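Local coordinates for protein xylulose kinase (Bifidobacterium adolescentis ATCC 15703, PDB 3I8B) that probably phosphorylates D-xylulose to D-xylulose 5-phosphate at the expense of ATP, as a kinase of the FGGY carbohydrate kinase family, at residues L29-Q34 / L62-A67; M77-L80 / V86-D89; P360-I365 / F403-L408. One frame throughout, in Å; residues are numbered along the deposited sequence.

Overall arrangement
Contacts 1 and 2 belong to the N-terminal FGGY domain and contact 3 to the C-terminal one, and the three follow one another in series along the chain. Contact 1 ties the edge of the N-terminal sheet to the turn before strand 65-72, and contact 2 folds back the chain after strand 78-80, with centres about 29 Å apart. Contact 3 lies about 47 Å from each of the others, centre to centre. Contact 2 is closest to the functional region: the side chain of L80 is about 4 Å from that of L192, a magnesium ligand, and about 11 Å from the ion. Contacts 1 and 3 are polar structural links away from the annotated sites.

Contact 1 of 3, residues L29-Q34 / L62-A67; sequences LVRFGQ and LDDVSA
The guanidinium group of R31 meets the carboxylate of D64 end-on, two nitrogens facing two oxygens. NH2 of R31 binds OD1 of D64 at 2.7 Å with an N-H...O angle of 167°, while NH1 of R31 reaches OD2 of D64 at 2.9 Å. Both oxygens offer their syn lone pairs and both lie near the plane of the guanidinium; the two flat groups are only 20° apart, so this is a bidentate salt bridge of nearly coplanar partners. The side chains arrive from opposite directions. R31 has CG anti to its carbonyl carbon and bends at chi3, which brings the end of a long chain to the turn. D64 is the third residue of a type I turn from L62 to V65, closed by V65 N on L62 O at 3.1 Å. Its chi1 of 55° sets CG between the backbone N and the carbonyl carbon, and from there the short carboxylate faces the arginine.

Arginine suits this place because its flat, multiply donating end can serve several acceptors at once. NE bonds to A59 O and NH2 also to G61 O, so the carbonyls after helix 46-58 help fix the rotation of the group that grips D64. The side chain of R31 also touches V21 and L6, and D64 touches L6 as well; the pair therefore spans the two strands that separate 29-36 from 65-72. At the surface, the bridge links the beginnings of two parallel strands, 29-36 at the edge and 65-72, which are connected through helix 46-58, part of the five-stranded 3-2-1-4-5 sheet typical of the ribonuclease H-like, actin-type ATPase fold of sugar kinases.

Contact 2 of 3, residues M77-L80 / V86-D89; sequences MVIL and VIRD
I79 and I87 cross at about a right angle, CG1 of I79 lying 4.0 Å from CB of I87. Chi1 of I79 (50°) places CG1 between its backbone N and carbonyl carbon, and CD1 extends to CG of R88. The backbones join alongside: I87 N donates to I79 O at 2.8 Å, almost straight at 172°, and CA of V86 adds a CA-H...O contact to the same oxygen. L80 and V86 meet obliquely, CD2 of L80 3.7 Å from CG2 of V86; V78 CG1 approaches that same methyl from further off. Branched aliphatic residues suit the place, their methyls meeting each other and the side chain of W170 on helix 167-175, which touches V78, L80 and V86.

The topology is hairpin-like, the chain doubling back after strand 78-80 and forming a single bridge, L80 with V86, while the strand's sheet partner is 163-165. Further along, a water donates to M77 O and R88 O and accepts from I79 N.

M77, a selenomethionine in this crystal, bends at chi3; its side chain crosses that of R88 at about a right angle, CE of M77 3.8 Å from CD of R88. NE of R88 forms a salt bridge with OE1 of E154, and NH2 of R88 donates to D89 O at 3.0 Å. An alanine in place of R88 would probably leave E154 without this partner and open a gap beside the M77 methyl.

Contact 3 of 3, residues P360-I365 / F403-L408; sequences PGANGI and FVEGLL
OE2 of E405 is gripped by two groups, one from the loop and one from its own helix: by the backbone N of G361, at 2.7 Å, and by NE of R401, one turn earlier, in a salt bridge. This is a glutamate of helix 396-420, in the C-terminal FGGY domain, holding the loop that leads from helix 348-357 into strand 366-368. The G361 bond is nearly straight (168°) and uses the syn lone pair of OE2. Glutamate suits the site by its length: CG stands anti to the carbonyl carbon (chi1 -68°) and the chain then runs extended, carrying the carboxylate out from the helix to the loop backbone. R401 probably helps to balance the charge of this buried acid.

The loop offers its backbone in a particular shape. G361 has a positive phi of 106°, where a CB would be jammed against the carbonyl O of P360, so glycine is called for. A362 and N363 then adopt left-handed helical angles, and two turns overlap, G364 N bonding G361 O at 2.9 Å and I365 N bonding A362 O at 3.2 Å. G364 repeats the glycine conformation of G361. P360, ahead of the bonded amide, brings its CA to 3.3 Å from OE2 of E405. A362 directs its small CB toward the helix, 4.1 Å from OE1 of E405, and also rests on R401.

Elsewhere on the helix, L407 packs on both helix 335-344 and helix 438-448, and L408 on the latter. The other carboxylate oxygen has a partner of its own: one water donates both to OE1 of E405, at 2.6 Å, and to the carbonyl O of I365, at 2.7 Å.

Contact 1 of 3, residues L29-Q34 / L62-A67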
loop_
_atom_site.group_PDB
_atom_site.type_symbol
_atom_site.label_atom_id
_atom_site.label_comp_id
_atom_site.label_asym_id
_atom_site.label_seq_id
_atom_site.Cartn_x
_atom_site.Cartn_y
_atom_site.Cartn_z
ATOM N N LEU A 29 -10.755 20.714 -6.966
ATOM C CA LEU A 29 -9.535 21.270 -6.396
ATOM C C LEU A 29 -9.730 22.770 -6.244
ATOM O O LEU A 29 -10.205 23.430 -7.166
ATOM C CB LEU A 29 -8.322 20.971 -7.295
ATOM C CG LEU A 29 -6.948 21.392 -6.765
ATOM C CD1 LEU A 29 -5.854 20.444 -7.249
ATOM C CD2 LEU A 29 -6.624 22.820 -7.160
ATOM N N VAL A 30 -9.375 23.291 -5.076
ATOM C CA VAL A 30 -9.522 24.712 -4.774
ATOM C C VAL A 30 -8.128 25.313 -4.646
ATOM O O VAL A 30 -7.803 26.277 -5.327
ATOM C CB VAL A 30 -10.371 24.926 -3.501
ATOM C CG1 VAL A 30 -10.453 26.407 -3.114
ATOM C CG2 VAL A 30 -11.772 24.368 -3.719
ATOM N N ARG A 31 -7.285 24.716 -3.807
ATOM C CA ARG A 31 -5.870 25.107 -3.743
ATOM C C ARG A 31 -4.997 23.861 -3.607
ATOM O O ARG A 31 -5.483 22.795 -3.226
ATOM C CB ARG A 31 -5.606 26.054 -2.574
ATOM C CG ARG A 31 -6.641 27.168 -2.448
ATOM C CD ARG A 31 -6.244 28.219 -1.414
ATOM N NE ARG A 31 -6.319 27.722 -0.040
ATOM C CZ ARG A 31 -7.393 27.809 0.750
ATOM N NH1 ARG A 31 -8.527 28.363 0.316
ATOM N NH2 ARG A 31 -7.334 27.326 1.983
ATOM N N PHE A 32 -3.713 23.998 -3.914
ATOM C CA PHE A 32 -2.781 22.863 -3.856
ATOM C C PHE A 32 -1.395 23.341 -3.465
ATOM O O PHE A 32 -1.026 24.490 -3.735
ATOM C CB PHE A 32 -2.735 22.154 -5.206
ATOM C CG PHE A 32 -1.916 20.879 -5.210
ATOM C CD1 PHE A 32 -0.599 20.884 -5.651
ATOM C CD2 PHE A 32 -2.485 19.677 -4.832
ATOM C CE1 PHE A 32 0.151 19.713 -5.670
ATOM C CE2 PHE A 32 -1.747 18.500 -4.851
ATOM C CZ PHE A 32 -0.429 18.520 -5.273
ATOM N N GLY A 33 -0.633 22.464 -2.817
ATOM C CA GLY A 33 0.723 22.787 -2.401
ATOM C C GLY A 33 1.510 21.509 -2.162
ATOM O O GLY A 33 0.931 20.455 -1.879
ATOM N N GLN A 34 2.832 21.595 -2.275
ATOM C CA GLN A 34 3.663 20.397 -2.249
ATOM C C GLN A 34 5.081 20.760 -1.815
ATOM O O GLN A 34 5.577 21.850 -2.129
ATOM C CB GLN A 34 3.669 19.741 -3.644
ATOM C CG GLN A 34 4.632 18.555 -3.803
ATOM C CD GLN A 34 4.578 17.926 -5.193
ATOM O OE1 GLN A 34 5.556 17.338 -5.658
ATOM N NE2 GLN A 34 3.433 18.037 -5.851
ATOM N N LEU A 62 -4.836 26.625 5.851
ATOM C CA LEU A 62 -6.005 25.791 6.070
ATOM C C LEU A 62 -6.994 26.451 7.051
ATOM O O LEU A 62 -7.798 25.766 7.684
ATOM C CB LEU A 62 -5.572 24.435 6.635
ATOM C CG LEU A 62 -4.458 23.681 5.907
ATOM C CD1 LEU A 62 -4.016 22.443 6.680
ATOM C CD2 LEU A 62 -4.924 23.314 4.511
ATOM N N ASP A 63 -6.926 27.769 7.182
ATOM C CA ASP A 63 -7.772 28.481 8.138
ATOM C C ASP A 63 -9.255 28.325 7.795
ATOM O O ASP A 63 -10.108 28.450 8.669
ATOM C CB ASP A 63 -7.451 29.971 8.157
ATOM C CG ASP A 63 -6.076 30.280 8.696
ATOM O OD1 ASP A 63 -5.459 29.425 9.385
ATOM O OD2 ASP A 63 -5.621 31.414 8.434
ATOM N N ASP A 64 -9.551 28.069 6.523
ATOM C CA ASP A 64 -10.933 27.931 6.072
ATOM C C ASP A 64 -11.351 26.476 5.857
ATOM O O ASP A 64 -12.322 26.199 5.147
ATOM C CB ASP A 64 -11.153 28.730 4.782
ATOM C CG ASP A 64 -10.162 28.356 3.672
ATOM O OD1 ASP A 64 -9.267 27.512 3.902
ATOM O OD2 ASP A 64 -10.270 28.925 2.562
ATOM N N VAL A 65 -10.630 25.548 6.482
ATOM C CA VAL A 65 -10.869 24.131 6.249
ATOM C C VAL A 65 -11.595 23.475 7.432
ATOM O O VAL A 65 -11.214 23.675 8.587
ATOM C CB VAL A 65 -9.542 23.403 5.909
ATOM C CG1 VAL A 65 -9.745 21.912 5.821
ATOM C CG2 VAL A 65 -8.966 23.961 4.599
ATOM N N SER A 66 -12.631 22.688 7.114
ATOM C CA SER A 66 -13.553 22.088 8.088
ATOM C C SER A 66 -13.251 20.631 8.490
ATOM O O SER A 66 -13.705 20.155 9.531
ATOM C CB SER A 66 -14.981 22.173 7.546
ATOM O OG SER A 66 -15.433 23.515 7.533
ATOM N N ALA A 67 -12.502 19.917 7.658
ATOM C CA ALA A 67 -12.052 18.571 8.017
ATOM C C ALA A 67 -10.815 18.245 7.202
ATOM O O ALA A 67 -10.652 18.757 6.099
ATOM C CB ALA A 67 -13.144 17.545 7.760
#

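Contact 2 of 3, residues M77-L80 / V86-D89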
loop_
_atom_site.group_PDB
_atom_site.type_symbol
_atom_site.label_atom_id
_atom_site.label_comp_id
_atom_site.label_asym_id
_atom_site.label_seq_id
_atom_site.Cartn_x
_atom_site.Cartn_y
_atom_site.Cartn_z
HETATM N N MSE A 77 7.833 2.754 10.455
HETATM C CA MSE A 77 7.858 2.666 11.913
HETATM C C MSE A 77 8.288 3.981 12.567
HETATM O O MSE A 77 9.448 4.381 12.446
HETATM C CB MSE A 77 8.814 1.549 12.374
HETATM C CG MSE A 77 8.987 1.480 13.888
HETATM SE SE MSE A 77 10.723 0.727 14.506
HETATM C CE MSE A 77 11.916 2.208 13.955
ATOM N N VAL A 78 7.357 4.634 13.264
ATOM C CA VAL A 78 7.677 5.791 14.101
ATOM C C VAL A 78 7.597 5.411 15.586
ATOM O O VAL A 78 6.514 5.112 16.116
ATOM C CB VAL A 78 6.726 6.991 13.852
ATOM C CG1 VAL A 78 7.122 8.197 14.727
ATOM C CG2 VAL A 78 6.722 7.387 12.375
ATOM N N ILE A 79 8.733 5.432 16.267
ATOM C CA ILE A 79 8.716 5.138 17.696
ATOM C C ILE A 79 8.998 6.369 18.551
ATOM O O ILE A 79 9.938 7.131 18.292
ATOM C CB ILE A 79 9.630 3.945 18.088
ATOM C CG1 ILE A 79 11.037 4.114 17.503
ATOM C CG2 ILE A 79 9.022 2.638 17.622
ATOM C CD1 ILE A 79 12.054 3.049 18.028
ATOM N N LEU A 80 8.157 6.540 19.577
ATOM C CA LEU A 80 8.172 7.695 20.461
ATOM C C LEU A 80 8.495 7.277 21.881
ATOM O O LEU A 80 8.063 6.197 22.333
ATOM C CB LEU A 80 6.794 8.361 20.466
ATOM C CG LEU A 80 6.215 8.728 19.108
ATOM C CD1 LEU A 80 4.813 9.308 19.266
ATOM C CD2 LEU A 80 7.169 9.721 18.444
ATOM N N VAL A 86 10.670 11.461 18.962
ATOM C CA VAL A 86 11.006 10.351 18.081
ATOM C C VAL A 86 12.344 9.781 18.528
ATOM O O VAL A 86 13.326 10.505 18.620
ATOM C CB VAL A 86 11.064 10.794 16.599
ATOM C CG1 VAL A 86 11.602 9.665 15.726
ATOM C CG2 VAL A 86 9.665 11.230 16.125
ATOM N N ILE A 87 12.377 8.482 18.808
ATOM C CA ILE A 87 13.569 7.823 19.356
ATOM C C ILE A 87 14.770 7.678 18.385
ATOM O O ILE A 87 15.920 7.882 18.775
ATOM C CB ILE A 87 13.206 6.432 19.966
ATOM C CG1 ILE A 87 12.329 6.618 21.215
ATOM C CG2 ILE A 87 14.478 5.652 20.309
ATOM C CD1 ILE A 87 11.593 5.354 21.677
ATOM N N ARG A 88 14.490 7.316 17.138
ATOM C CA ARG A 88 15.510 7.058 16.120
ATOM C C ARG A 88 14.784 7.203 14.793
ATOM O O ARG A 88 13.563 7.278 14.771
ATOM C CB ARG A 88 16.019 5.615 16.201
ATOM C CG ARG A 88 14.970 4.701 15.593
ATOM C CD ARG A 88 15.383 3.377 15.071
ATOM N NE ARG A 88 16.760 3.235 14.631
ATOM C CZ ARG A 88 17.189 3.344 13.381
ATOM N NH1 ARG A 88 18.473 3.130 13.135
ATOM N NH2 ARG A 88 16.362 3.676 12.394
ATOM N N ASP A 89 15.516 7.190 13.681
ATOM C CA ASP A 89 14.888 7.405 12.375
ATOM C C ASP A 89 13.766 6.425 12.036
ATOM O O ASP A 89 13.818 5.254 12.380
ATOM C CB ASP A 89 15.934 7.383 11.258
ATOM C CG ASP A 89 16.657 8.708 11.111
ATOM O OD1 ASP A 89 16.522 9.580 11.992
ATOM O OD2 ASP A 89 17.366 8.864 10.108
HETATM O O HOH W 1 10.924 5.810 14.479
#

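Contact 3 of 3, residues P360-I365 / F403-L408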
loop_
_atom_site.group_PDB
_atom_site.type_symbol
_atom_site.label_atom_id
_atom_site.label_comp_id
_atom_site.label_asym_id
_atom_site.label_seq_id
_atom_site.Cartn_x
_atom_site.Cartn_y
_atom_site.Cartn_z
ATOM N N PRO A 360 -1.444 -13.066 -31.276
ATOM C CA PRO A 360 -1.746 -13.416 -29.885
ATOM C C PRO A 360 -1.212 -14.806 -29.550
ATOM O O PRO A 360 -1.608 -15.789 -30.180
ATOM C CB PRO A 360 -3.276 -13.424 -29.854
ATOM C CG PRO A 360 -3.680 -12.483 -30.938
ATOM C CD PRO A 360 -2.654 -12.673 -32.024
ATOM N N GLY A 361 -0.323 -14.885 -28.568
ATOM C CA GLY A 361 0.310 -16.148 -28.233
ATOM C C GLY A 361 1.744 -16.167 -28.709
ATOM O O GLY A 361 2.520 -17.059 -28.349
ATOM N N ALA A 362 2.098 -15.177 -29.523
ATOM C CA ALA A 362 3.463 -15.036 -30.026
ATOM C C ALA A 362 3.919 -16.315 -30.723
ATOM O O ALA A 362 5.064 -16.738 -30.589
ATOM C CB ALA A 362 4.418 -14.672 -28.886
ATOM N N ASN A 363 3.004 -16.931 -31.457
ATOM C CA ASN A 363 3.306 -18.163 -32.166
ATOM C C ASN A 363 3.998 -19.196 -31.278
ATOM O O ASN A 363 4.886 -19.919 -31.732
ATOM C CB ASN A 363 4.150 -17.861 -33.406
ATOM C CG ASN A 363 3.343 -17.185 -34.501
ATOM O OD1 ASN A 363 2.514 -17.824 -35.157
ATOM N ND2 ASN A 363 3.569 -15.885 -34.695
ATOM N N GLY A 364 3.604 -19.230 -30.006
ATOM C CA GLY A 364 3.990 -20.309 -29.114
ATOM C C GLY A 364 5.021 -19.977 -28.055
ATOM O O GLY A 364 5.235 -20.759 -27.137
ATOM N N ILE A 365 5.663 -18.824 -28.174
ATOM C CA ILE A 365 6.647 -18.422 -27.179
ATOM C C ILE A 365 5.984 -17.785 -25.961
ATOM O O ILE A 365 5.168 -16.870 -26.081
ATOM C CB ILE A 365 7.658 -17.434 -27.757
ATOM C CG1 ILE A 365 8.459 -18.094 -28.889
ATOM C CG2 ILE A 365 8.573 -16.900 -26.655
ATOM C CD1 ILE A 365 9.389 -17.125 -29.603
ATOM N N PHE A 403 7.408 -10.671 -24.614
ATOM C CA PHE A 403 7.737 -9.734 -23.547
ATOM C C PHE A 403 6.477 -8.984 -23.084
ATOM O O PHE A 403 6.203 -8.872 -21.886
ATOM C CB PHE A 403 8.777 -8.721 -24.021
ATOM C CG PHE A 403 10.205 -9.170 -23.859
ATOM C CD1 PHE A 403 10.806 -9.193 -22.610
ATOM C CD2 PHE A 403 10.961 -9.523 -24.966
ATOM C CE1 PHE A 403 12.120 -9.591 -22.466
ATOM C CE2 PHE A 403 12.279 -9.919 -24.828
ATOM C CZ PHE A 403 12.859 -9.949 -23.577
ATOM N N VAL A 404 5.713 -8.467 -24.042
ATOM C CA VAL A 404 4.476 -7.745 -23.711
ATOM C C VAL A 404 3.406 -8.666 -23.113
ATOM O O VAL A 404 2.759 -8.333 -22.108
ATOM C CB VAL A 404 3.895 -7.030 -24.943
ATOM C CG1 VAL A 404 2.599 -6.319 -24.581
ATOM C CG2 VAL A 404 4.899 -6.037 -25.509
ATOM N N GLU A 405 3.215 -9.825 -23.731
ATOM C CA GLU A 405 2.211 -10.763 -23.263
ATOM C C GLU A 405 2.582 -11.291 -21.883
ATOM O O GLU A 405 1.711 -11.636 -21.086
ATOM C CB GLU A 405 2.022 -11.911 -24.269
ATOM C CG GLU A 405 1.379 -11.478 -25.594
ATOM C CD GLU A 405 0.943 -12.656 -26.462
ATOM O OE1 GLU A 405 1.467 -13.778 -26.257
ATOM O OE2 GLU A 405 0.083 -12.456 -27.356
ATOM N N GLY A 406 3.878 -11.340 -21.595
ATOM C CA GLY A 406 4.339 -11.828 -20.308
ATOM C C GLY A 406 4.008 -10.838 -19.212
ATOM O O GLY A 406 3.515 -11.212 -18.167
ATOM N N LEU A 407 4.296 -9.568 -19.462
ATOM C CA LEU A 407 3.972 -8.503 -18.526
ATOM C C LEU A 407 2.488 -8.562 -18.158
ATOM O O LEU A 407 2.136 -8.601 -16.986
ATOM C CB LEU A 407 4.327 -7.144 -19.143
ATOM C CG LEU A 407 4.133 -5.867 -18.317
ATOM C CD1 LEU A 407 4.910 -4.732 -18.935
ATOM C CD2 LEU A 407 2.661 -5.498 -18.196
ATOM N N LEU A 408 1.627 -8.584 -19.172
ATOM C CA LEU A 408 0.177 -8.589 -18.963
ATOM C C LEU A 408 -0.340 -9.857 -18.308
ATOM O O LEU A 408 -1.245 -9.797 -17.483
ATOM C CB LEU A 408 -0.565 -8.361 -20.279
ATOM C CG LEU A 408 -0.657 -6.904 -20.732
ATOM C CD1 LEU A 408 -1.438 -6.076 -19.725
ATOM C CD2 LEU A 408 0.728 -6.330 -20.916
HETATM O O HOH W 2 3.223 -15.220 -25.071
#